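PDB 6I50: Sfrice_029225 from Spodoptera frugiperda, which belongs to the tumour necrosis factor family and probably acts as a secreted cytokine that binds a TNF receptor. Local coordinates for residues P2-H7 with G68-Y73; W40-W45 with P54-T59; G60-H65 with I155-L160. All coordinates share one frame; numbering follows the deposited sequence.

Interaction 1: P2-H7 with G68-Y73; sequences PFIAAH and GVYLVY
H7 and Y73, with I4 and Y70 further along, meet across strand 144-161 in one antiparallel sheet of the TNF β-sandwich; strands 5-10 and 68-80 both pair with that strand, so they run nearly the same way, and no backbone hydrogen bond joins them directly. The polar end is a hydrogen bond of 2.7 Å between H7 ND1 and Y73 OH, with an angle of 155°. The tyrosine holds CG between its backbone N and carbonyl carbon (chi1 57°), which sends the ring across to the histidine. The two rings meet rim to rim, their planes 31° apart, and Y73 CE1 lies 3.5 Å from H7 ND1. F154 of the intervening strand also meets the imidazole. At the other end the I4 methyl CG2 lies beside the rim of the Y70 ring, 4.4 Å from Y70 CE2 and 3.8 Å from Y70 OH, the hydroxyl itself being hydrogen-bonded to the carbonyl oxygen of H66. The Y73 hydroxyl has a second partner, the backbone N of A126 of a neighbouring subunit. A phenylalanine in place of Y73 would probably leave H7 ND1 and that neighbouring amide without their shared mate. Two hydrogen bonds thus hold one buried hydroxyl, linking the N-terminal strand to the subunit interface, and a change in the protonation of H7 would be likely to affect this link.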
loop_
_atom_site.group_PDB
_atom_site.type_symbol
_atom_site.label_atom_id
_atom_site.label_comp_id
_atom_site.label_asym_id
_atom_site.label_seq_id
_atom_site.Cartn_x
_atom_site.Cartn_y
_atom_site.Cartn_z
ATOM N N PRO A 2 -17.104 -8.174 -15.534
ATOM C CA PRO A 2 -16.742 -6.765 -15.731
ATOM C C PRO A 2 -15.653 -6.329 -14.764
ATOM O O PRO A 2 -15.635 -6.722 -13.597
ATOM C CB PRO A 2 -18.054 -6.015 -15.463
ATOM C CG PRO A 2 -19.127 -7.060 -15.490
ATOM C CD PRO A 2 -18.478 -8.326 -15.036
ATOM N N PHE A 3 -14.747 -5.494 -15.265
ATOM C CA PHE A 3 -13.651 -4.937 -14.473
ATOM C C PHE A 3 -14.103 -3.556 -14.014
ATOM O O PHE A 3 -13.886 -2.552 -14.692
ATOM C CB PHE A 3 -12.372 -4.882 -15.301
ATOM C CG PHE A 3 -11.156 -4.437 -14.532
ATOM C CD1 PHE A 3 -10.876 -4.962 -13.281
ATOM C CD2 PHE A 3 -10.270 -3.529 -15.086
ATOM C CE1 PHE A 3 -9.741 -4.571 -12.588
ATOM C CE2 PHE A 3 -9.138 -3.129 -14.400
ATOM C CZ PHE A 3 -8.870 -3.652 -13.151
ATOM N N ILE A 4 -14.765 -3.511 -12.860
ATOM C CA ILE A 4 -15.317 -2.263 -12.324
ATOM C C ILE A 4 -14.193 -1.605 -11.526
ATOM O O ILE A 4 -14.036 -1.828 -10.327
ATOM C CB ILE A 4 -16.574 -2.511 -11.494
ATOM C CG1 ILE A 4 -17.621 -3.221 -12.364
ATOM C CG2 ILE A 4 -17.132 -1.203 -10.937
ATOM C CD1 ILE A 4 -18.936 -3.448 -11.678
ATOM N N ALA A 5 -13.397 -0.782 -12.209
ATOM C CA ALA A 5 -12.148 -0.292 -11.646
ATOM C C ALA A 5 -11.723 0.957 -12.401
ATOM O O ALA A 5 -12.075 1.139 -13.566
ATOM C CB ALA A 5 -11.048 -1.356 -11.727
ATOM N N ALA A 6 -10.949 1.801 -11.729
ATOM C CA ALA A 6 -10.455 3.030 -12.333
ATOM C C ALA A 6 -9.230 3.506 -11.565
ATOM O O ALA A 6 -9.101 3.270 -10.360
ATOM C CB ALA A 6 -11.535 4.122 -12.352
ATOM N N HIS A 7 -8.331 4.177 -12.283
ATOM C CA HIS A 7 -7.147 4.785 -11.696
ATOM C C HIS A 7 -7.057 6.217 -12.197
ATOM O O HIS A 7 -7.132 6.453 -13.403
ATOM C CB HIS A 7 -5.874 4.019 -12.073
ATOM C CG HIS A 7 -4.626 4.600 -11.487
ATOM N ND1 HIS A 7 -4.164 4.258 -10.233
ATOM C CD2 HIS A 7 -3.745 5.504 -11.978
ATOM C CE1 HIS A 7 -3.045 4.916 -9.984
ATOM N NE2 HIS A 7 -2.768 5.676 -11.028
ATOM N N GLY A 68 -20.430 -2.194 -3.634
ATOM C CA GLY A 68 -19.650 -3.385 -3.360
ATOM C C GLY A 68 -18.483 -3.075 -2.452
ATOM O O GLY A 68 -18.334 -1.960 -1.941
ATOM N N VAL A 69 -17.663 -4.099 -2.242
ATOM C CA VAL A 69 -16.411 -3.940 -1.508
ATOM C C VAL A 69 -15.312 -3.686 -2.524
ATOM O O VAL A 69 -15.118 -4.483 -3.449
ATOM C CB VAL A 69 -16.099 -5.170 -0.642
ATOM C CG1 VAL A 69 -14.731 -5.028 0.015
ATOM C CG2 VAL A 69 -17.172 -5.344 0.414
ATOM N N TYR A 70 -14.617 -2.561 -2.364
ATOM C CA TYR A 70 -13.563 -2.121 -3.265
ATOM C C TYR A 70 -12.233 -2.088 -2.533
ATOM O O TYR A 70 -12.168 -1.705 -1.365
ATOM C CB TYR A 70 -13.796 -0.696 -3.783
ATOM C CG TYR A 70 -14.912 -0.503 -4.772
ATOM C CD1 TYR A 70 -16.242 -0.593 -4.380
ATOM C CD2 TYR A 70 -14.635 -0.187 -6.090
ATOM C CE1 TYR A 70 -17.264 -0.387 -5.276
ATOM C CE2 TYR A 70 -15.645 0.020 -6.997
ATOM C CZ TYR A 70 -16.958 -0.085 -6.593
ATOM O OH TYR A 70 -17.957 0.124 -7.510
ATOM N N LEU A 71 -11.164 -2.426 -3.247
ATOM C CA LEU A 71 -9.834 -2.028 -2.818
ATOM C C LEU A 71 -9.627 -0.590 -3.272
ATOM O O LEU A 71 -9.699 -0.301 -4.468
ATOM C CB LEU A 71 -8.769 -2.947 -3.411
ATOM C CG LEU A 71 -7.307 -2.553 -3.148
ATOM C CD1 LEU A 71 -6.952 -2.757 -1.676
ATOM C CD2 LEU A 71 -6.372 -3.360 -4.042
ATOM N N VAL A 72 -9.418 0.315 -2.323
ATOM C CA VAL A 72 -9.230 1.735 -2.606
ATOM C C VAL A 72 -7.822 2.099 -2.161
ATOM O O VAL A 72 -7.406 1.719 -1.064
ATOM C CB VAL A 72 -10.272 2.604 -1.873
ATOM C CG1 VAL A 72 -10.058 4.078 -2.187
ATOM C CG2 VAL A 72 -11.691 2.173 -2.250
ATOM N N TYR A 73 -7.086 2.821 -3.001
ATOM C CA TYR A 73 -5.737 3.230 -2.627
ATOM C C TYR A 73 -5.521 4.684 -3.029
ATOM O O TYR A 73 -6.085 5.166 -4.017
ATOM C CB TYR A 73 -4.669 2.315 -3.258
ATOM C CG TYR A 73 -4.731 2.243 -4.766
ATOM C CD1 TYR A 73 -4.095 3.207 -5.551
ATOM C CD2 TYR A 73 -5.424 1.219 -5.408
ATOM C CE1 TYR A 73 -4.165 3.159 -6.934
ATOM C CE2 TYR A 73 -5.489 1.157 -6.796
ATOM C CZ TYR A 73 -4.856 2.131 -7.549
ATOM O OH TYR A 73 -4.924 2.077 -8.920
#

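Interaction 2: W40-W45 with P54-T59; sequences WYPAPW and PTLTRT
P42 and L56 mark the nearest approach of the two backbones, their CA atoms 7.5 Å apart, and no hydrogen bond joins segment 40-45 to segment 54-59. The gap is filled by one side chain, that of L56. With CG anti to the backbone N (chi1 -178°), the leucine reaches toward strand 40-42, with CD2 on its main chain. CD2 does most of the touching: it lies 3.4 Å from W40 O, 3.8 Å from W40 CB and 3.9 Å from Y41 N, so it rests on the peptide link between the first two residues. The same methyl reaches P42 CD at 4.1 Å, where the proline ring and the leucine cross at about a right angle. L56 CD1 reaches the same W40 CB, at 4.0 Å. The indole itself leads away from L56, because W40 CG stands anti to its own carbonyl carbon (chi1 -58°), and it packs on M148, S153 and I155 of strand 144-161. The same P42 CD also lies 3.3 Å above the plane of the Y41 ring, toward its rim. Past L56 the chain turns, and the hydroxyls of T57 and T59 share a hydrogen bond, OG1 to OG1, of 2.8 Å. L56 also packs on F8 of strand 5-10. A leucine from strand 55-56, outermost in its sheet within this chain, thus packs on strand 40-42 of the other sheet, an inter-sheet contact at the partly exposed margin of the TNF β-sandwich.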
loop_
_atom_site.group_PDB
_atom_site.type_symbol
_atom_site.label_atom_id
_atom_site.label_comp_id
_atom_site.label_asym_id
_atom_site.label_seq_id
_atom_site.Cartn_x
_atom_site.Cartn_y
_atom_site.Cartn_z
ATOM N N TRP A 40 -6.754 15.664 -10.753
ATOM C CA TRP A 40 -6.761 14.265 -11.154
ATOM C C TRP A 40 -7.129 14.133 -12.626
ATOM O O TRP A 40 -7.807 14.985 -13.201
ATOM C CB TRP A 40 -7.771 13.448 -10.339
ATOM C CG TRP A 40 -7.596 13.437 -8.857
ATOM C CD1 TRP A 40 -8.549 13.726 -7.921
ATOM C CD2 TRP A 40 -6.415 13.080 -8.129
ATOM N NE1 TRP A 40 -8.030 13.581 -6.656
ATOM C CE2 TRP A 40 -6.724 13.183 -6.757
ATOM C CE3 TRP A 40 -5.128 12.686 -8.503
ATOM C CZ2 TRP A 40 -5.790 12.909 -5.760
ATOM C CZ3 TRP A 40 -4.204 12.419 -7.512
ATOM C CH2 TRP A 40 -4.537 12.534 -6.160
ATOM N N TYR A 41 -6.702 13.020 -13.224
ATOM C CA TYR A 41 -7.091 12.692 -14.581
ATOM C C TYR A 41 -7.006 11.180 -14.728
ATOM O O TYR A 41 -6.062 10.570 -14.206
ATOM C CB TYR A 41 -6.196 13.373 -15.624
ATOM C CG TYR A 41 -6.801 13.377 -17.006
ATOM C CD1 TYR A 41 -7.672 14.384 -17.395
ATOM C CD2 TYR A 41 -6.510 12.369 -17.916
ATOM C CE1 TYR A 41 -8.240 14.390 -18.657
ATOM C CE2 TYR A 41 -7.073 12.366 -19.182
ATOM C CZ TYR A 41 -7.938 13.380 -19.544
ATOM O OH TYR A 41 -8.503 13.387 -20.799
ATOM N N PRO A 42 -7.956 10.553 -15.418
ATOM C CA PRO A 42 -7.890 9.095 -15.594
ATOM C C PRO A 42 -6.634 8.665 -16.344
ATOM O O PRO A 42 -6.219 9.298 -17.321
ATOM C CB PRO A 42 -9.159 8.779 -16.398
ATOM C CG PRO A 42 -9.530 10.075 -17.054
ATOM C CD PRO A 42 -9.143 11.133 -16.067
ATOM N N ALA A 43 -6.019 7.582 -15.859
ATOM C CA ALA A 43 -4.926 6.950 -16.579
ATOM C C ALA A 43 -5.432 6.438 -17.927
ATOM O O ALA A 43 -6.634 6.219 -18.105
ATOM C CB ALA A 43 -4.338 5.803 -15.757
ATOM N N PRO A 44 -4.537 6.241 -18.896
ATOM C CA PRO A 44 -4.996 5.805 -20.225
ATOM C C PRO A 44 -5.835 4.535 -20.204
ATOM O O PRO A 44 -6.827 4.457 -20.939
ATOM C CB PRO A 44 -3.680 5.624 -20.991
ATOM C CG PRO A 44 -2.774 6.640 -20.381
ATOM C CD PRO A 44 -3.115 6.635 -18.907
ATOM N N TRP A 45 -5.482 3.542 -19.384
ATOM C CA TRP A 45 -6.273 2.315 -19.387
ATOM C C TRP A 45 -7.679 2.566 -18.865
ATOM O O TRP A 45 -8.622 1.877 -19.268
ATOM C CB TRP A 45 -5.572 1.207 -18.588
ATOM C CG TRP A 45 -5.588 1.309 -17.077
ATOM C CD1 TRP A 45 -4.548 1.689 -16.272
ATOM C CD2 TRP A 45 -6.668 0.963 -16.192
ATOM N NE1 TRP A 45 -4.920 1.626 -14.946
ATOM C CE2 TRP A 45 -6.217 1.183 -14.870
ATOM C CE3 TRP A 45 -7.973 0.495 -16.389
ATOM C CZ2 TRP A 45 -7.027 0.957 -13.755
ATOM C CZ3 TRP A 45 -8.779 0.276 -15.282
ATOM C CH2 TRP A 45 -8.302 0.507 -13.980
ATOM N N PRO A 54 -16.097 3.415 -11.880
ATOM C CA PRO A 54 -16.153 4.744 -11.263
ATOM C C PRO A 54 -15.638 5.804 -12.225
ATOM O O PRO A 54 -14.786 5.542 -13.075
ATOM C CB PRO A 54 -15.238 4.612 -10.038
ATOM C CG PRO A 54 -15.156 3.141 -9.779
ATOM C CD PRO A 54 -15.243 2.485 -11.124
ATOM N N THR A 55 -16.147 7.022 -12.067
ATOM C CA THR A 55 -15.789 8.120 -12.951
ATOM C C THR A 55 -15.314 9.306 -12.121
ATOM O O THR A 55 -15.447 9.328 -10.896
ATOM C CB THR A 55 -16.963 8.524 -13.863
ATOM O OG1 THR A 55 -18.106 8.862 -13.064
ATOM C CG2 THR A 55 -17.324 7.374 -14.807
ATOM N N LEU A 56 -14.746 10.296 -12.807
ATOM C CA LEU A 56 -14.150 11.464 -12.170
ATOM C C LEU A 56 -14.984 12.700 -12.478
ATOM O O LEU A 56 -15.229 13.017 -13.649
ATOM C CB LEU A 56 -12.706 11.668 -12.642
ATOM C CG LEU A 56 -11.926 12.828 -12.017
ATOM C CD1 LEU A 56 -11.671 12.547 -10.546
ATOM C CD2 LEU A 56 -10.618 13.064 -12.776
ATOM N N THR A 57 -15.412 13.398 -11.431
ATOM C CA THR A 57 -16.180 14.620 -11.599
ATOM C C THR A 57 -15.247 15.811 -11.827
ATOM O O THR A 57 -14.039 15.750 -11.587
ATOM C CB THR A 57 -17.073 14.879 -10.382
ATOM O OG1 THR A 57 -16.267 15.358 -9.297
ATOM C CG2 THR A 57 -17.810 13.603 -9.958
ATOM N N ARG A 58 -15.836 16.919 -12.276
ATOM C CA ARG A 58 -15.054 18.124 -12.528
ATOM C C ARG A 58 -14.576 18.789 -11.240
ATOM O O ARG A 58 -13.698 19.657 -11.296
ATOM C CB ARG A 58 -15.868 19.116 -13.351
ATOM C CG ARG A 58 -16.969 19.802 -12.565
ATOM C CD ARG A 58 -17.445 21.085 -13.246
ATOM N NE ARG A 58 -16.462 22.165 -13.161
ATOM C CZ ARG A 58 -16.284 22.934 -12.089
ATOM N NH1 ARG A 58 -17.022 22.746 -11.004
ATOM N NH2 ARG A 58 -15.368 23.893 -12.101
ATOM N N THR A 59 -15.124 18.406 -10.087
ATOM C CA THR A 59 -14.665 18.902 -8.795
ATOM C C THR A 59 -13.532 18.069 -8.217
ATOM O O THR A 59 -13.031 18.398 -7.138
ATOM C CB THR A 59 -15.821 18.938 -7.786
ATOM O OG1 THR A 59 -16.408 17.640 -7.687
ATOM C CG2 THR A 59 -16.880 19.936 -8.219
#

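Interaction 3: G60-H65 with I155-L160; sequences GHVHVH and IGLVKL
V62 packs by both its methyls against segment 155-160 of strand 144-161, whereas H61 and H63, the residues on either side of it, point away from that strand. The valine's CG1 is anti to the backbone N (chi1 173°) and CG2 anti to the carbonyl carbon, which turns one methyl to each of two partners. CG2 meets I155 CD1 at 4.1 Å, tip to tip, and CG1 meets L157 CD1 at the same 4.1 Å as the two side chains slide past each other in opposite directions. V64 adds a methyl from the side, its CG2 4.2 Å from L157 CD2. The L157 chi1 of 17° is far from a staggered value, which suggests some torsional strain. Y70 and P54 pack on L157 as well, and all four touching residues are buried. The reverse side of segment 60-65 is looser, polar and partly exposed. There H65 CE1 lies 3.2 Å above the plane of the H63 ring, over its centre, and H63 ND1 makes a weak hydrogen bond of 3.3 Å to V64 O. Apolar side chains of two sheets meeting face to face in this way belong to the hydrophobic core of a β-sandwich, here the jelly roll of the TNF family.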
loop_
_atom_site.group_PDB
_atom_site.type_symbol
_atom_site.label_atom_id
_atom_site.label_comp_id
_atom_site.label_asym_id
_atom_site.label_seq_id
_atom_site.Cartn_x
_atom_site.Cartn_y
_atom_site.Cartn_z
ATOM N N GLY A 60 -13.130 16.999 -8.899
ATOM C CA GLY A 60 -12.107 16.108 -8.402
ATOM C C GLY A 60 -12.613 14.941 -7.585
ATOM O O GLY A 60 -11.797 14.189 -7.046
ATOM N N HIS A 61 -13.926 14.762 -7.467
ATOM C CA HIS A 61 -14.461 13.635 -6.718
ATOM C C HIS A 61 -14.506 12.397 -7.602
ATOM O O HIS A 61 -14.772 12.483 -8.805
ATOM C CB HIS A 61 -15.870 13.941 -6.198
ATOM C CG HIS A 61 -15.911 14.969 -5.112
ATOM N ND1 HIS A 61 -15.806 16.320 -5.360
ATOM C CD2 HIS A 61 -16.079 14.845 -3.771
ATOM C CE1 HIS A 61 -15.889 16.984 -4.220
ATOM N NE2 HIS A 61 -16.054 16.111 -3.241
ATOM N N VAL A 62 -14.237 11.244 -7.003
ATOM C CA VAL A 62 -14.471 9.964 -7.661
ATOM C C VAL A 62 -15.920 9.567 -7.418
ATOM O O VAL A 62 -16.378 9.522 -6.272
ATOM C CB VAL A 62 -13.505 8.886 -7.146
ATOM C CG1 VAL A 62 -13.886 7.536 -7.718
ATOM C CG2 VAL A 62 -12.071 9.233 -7.530
ATOM N N HIS A 63 -16.640 9.290 -8.499
ATOM C CA HIS A 63 -18.073 9.017 -8.483
ATOM C C HIS A 63 -18.261 7.506 -8.635
ATOM O O HIS A 63 -17.987 6.949 -9.701
ATOM C CB HIS A 63 -18.726 9.807 -9.620
ATOM C CG HIS A 63 -20.221 9.724 -9.679
ATOM N ND1 HIS A 63 -20.962 8.811 -8.962
ATOM C CD2 HIS A 63 -21.112 10.441 -10.405
ATOM C CE1 HIS A 63 -22.245 8.977 -9.233
ATOM N NE2 HIS A 63 -22.363 9.958 -10.109
ATOM N N VAL A 64 -18.721 6.846 -7.568
ATOM C CA VAL A 64 -18.927 5.397 -7.552
ATOM C C VAL A 64 -20.309 5.100 -8.124
ATOM O O VAL A 64 -21.292 5.753 -7.755
ATOM C CB VAL A 64 -18.794 4.840 -6.118
ATOM C CG1 VAL A 64 -19.077 3.325 -6.074
ATOM C CG2 VAL A 64 -17.409 5.159 -5.532
ATOM N N HIS A 65 -20.392 4.118 -9.031
ATOM C CA HIS A 65 -21.657 3.772 -9.670
ATOM C C HIS A 65 -22.180 2.387 -9.313
ATOM O O HIS A 65 -23.308 2.057 -9.707
ATOM C CB HIS A 65 -21.523 3.871 -11.197
ATOM C CG HIS A 65 -21.129 5.229 -11.675
ATOM N ND1 HIS A 65 -21.964 6.319 -11.589
ATOM C CD2 HIS A 65 -19.976 5.677 -12.225
ATOM C CE1 HIS A 65 -21.348 7.381 -12.076
ATOM N NE2 HIS A 65 -20.141 7.018 -12.470
ATOM N N ILE A 155 -5.227 8.243 -7.109
ATOM C CA ILE A 155 -6.287 7.565 -6.367
ATOM C C ILE A 155 -6.919 6.542 -7.302
ATOM O O ILE A 155 -7.197 6.841 -8.466
ATOM C CB ILE A 155 -7.349 8.543 -5.816
ATOM C CG1 ILE A 155 -8.530 7.778 -5.208
ATOM C CG2 ILE A 155 -7.846 9.506 -6.896
ATOM C CD1 ILE A 155 -9.497 8.657 -4.430
ATOM N N GLY A 156 -7.079 5.315 -6.816
ATOM C CA GLY A 156 -7.618 4.255 -7.639
ATOM C C GLY A 156 -8.481 3.333 -6.807
ATOM O O GLY A 156 -8.413 3.321 -5.572
ATOM N N LEU A 157 -9.323 2.574 -7.502
ATOM C CA LEU A 157 -10.194 1.637 -6.819
ATOM C C LEU A 157 -10.559 0.506 -7.761
ATOM O O LEU A 157 -10.703 0.700 -8.972
ATOM C CB LEU A 157 -11.482 2.280 -6.276
ATOM C CG LEU A 157 -12.112 3.623 -6.664
ATOM C CD1 LEU A 157 -11.996 3.977 -8.134
ATOM C CD2 LEU A 157 -13.576 3.602 -6.244
ATOM N N VAL A 158 -10.725 -0.676 -7.170
ATOM C CA VAL A 158 -11.045 -1.899 -7.888
ATOM C C VAL A 158 -12.151 -2.594 -7.115
ATOM O O VAL A 158 -11.967 -2.938 -5.942
ATOM C CB VAL A 158 -9.823 -2.828 -8.024
ATOM C CG1 VAL A 158 -10.205 -4.095 -8.786
ATOM C CG2 VAL A 158 -8.647 -2.116 -8.694
ATOM N N LYS A 159 -13.287 -2.828 -7.763
ATOM C CA LYS A 159 -14.334 -3.586 -7.092
ATOM C C LYS A 159 -13.912 -5.045 -6.957
ATOM O O LYS A 159 -13.507 -5.681 -7.936
ATOM C CB LYS A 159 -15.655 -3.482 -7.845
ATOM C CG LYS A 159 -16.811 -4.100 -7.072
ATOM C CD LYS A 159 -18.101 -4.039 -7.855
ATOM C CE LYS A 159 -19.169 -4.863 -7.166
ATOM N NZ LYS A 159 -19.877 -5.737 -8.128
ATOM N N LEU A 160 -14.014 -5.569 -5.735
ATOM C CA LEU A 160 -13.608 -6.931 -5.413
ATOM C C LEU A 160 -14.772 -7.896 -5.293
ATOM O O LEU A 160 -14.616 -9.078 -5.624
ATOM C CB LEU A 160 -12.831 -6.959 -4.094
ATOM C CG LEU A 160 -11.597 -6.068 -4.014
ATOM C CD1 LEU A 160 -10.965 -6.228 -2.635
ATOM C CD2 LEU A 160 -10.620 -6.429 -5.110
#

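In the fold
From the N terminus, segment 2-7 meets 68-73 across strand 144-161, so interaction 1 closes a loop of 60 residues. Interaction 2 lies wholly within that loop and closes a short one of eight residues; H7 O and A43 N join the two contacts, as strands 5-10 and 40-42 are neighbours. Interaction 3 starts directly after interaction 2, with strand 62-63 pairing to 55-56, but ends far along the chain at 155-160. Interactions 1 and 3 therefore cross. Interaction 1 stays within one sheet, interactions 2 and 3 bridge the two sheets, and strand 144-161 separates the partners of interaction 1, supplies one side of interaction 3 and receives the W40 side chain of interaction 2.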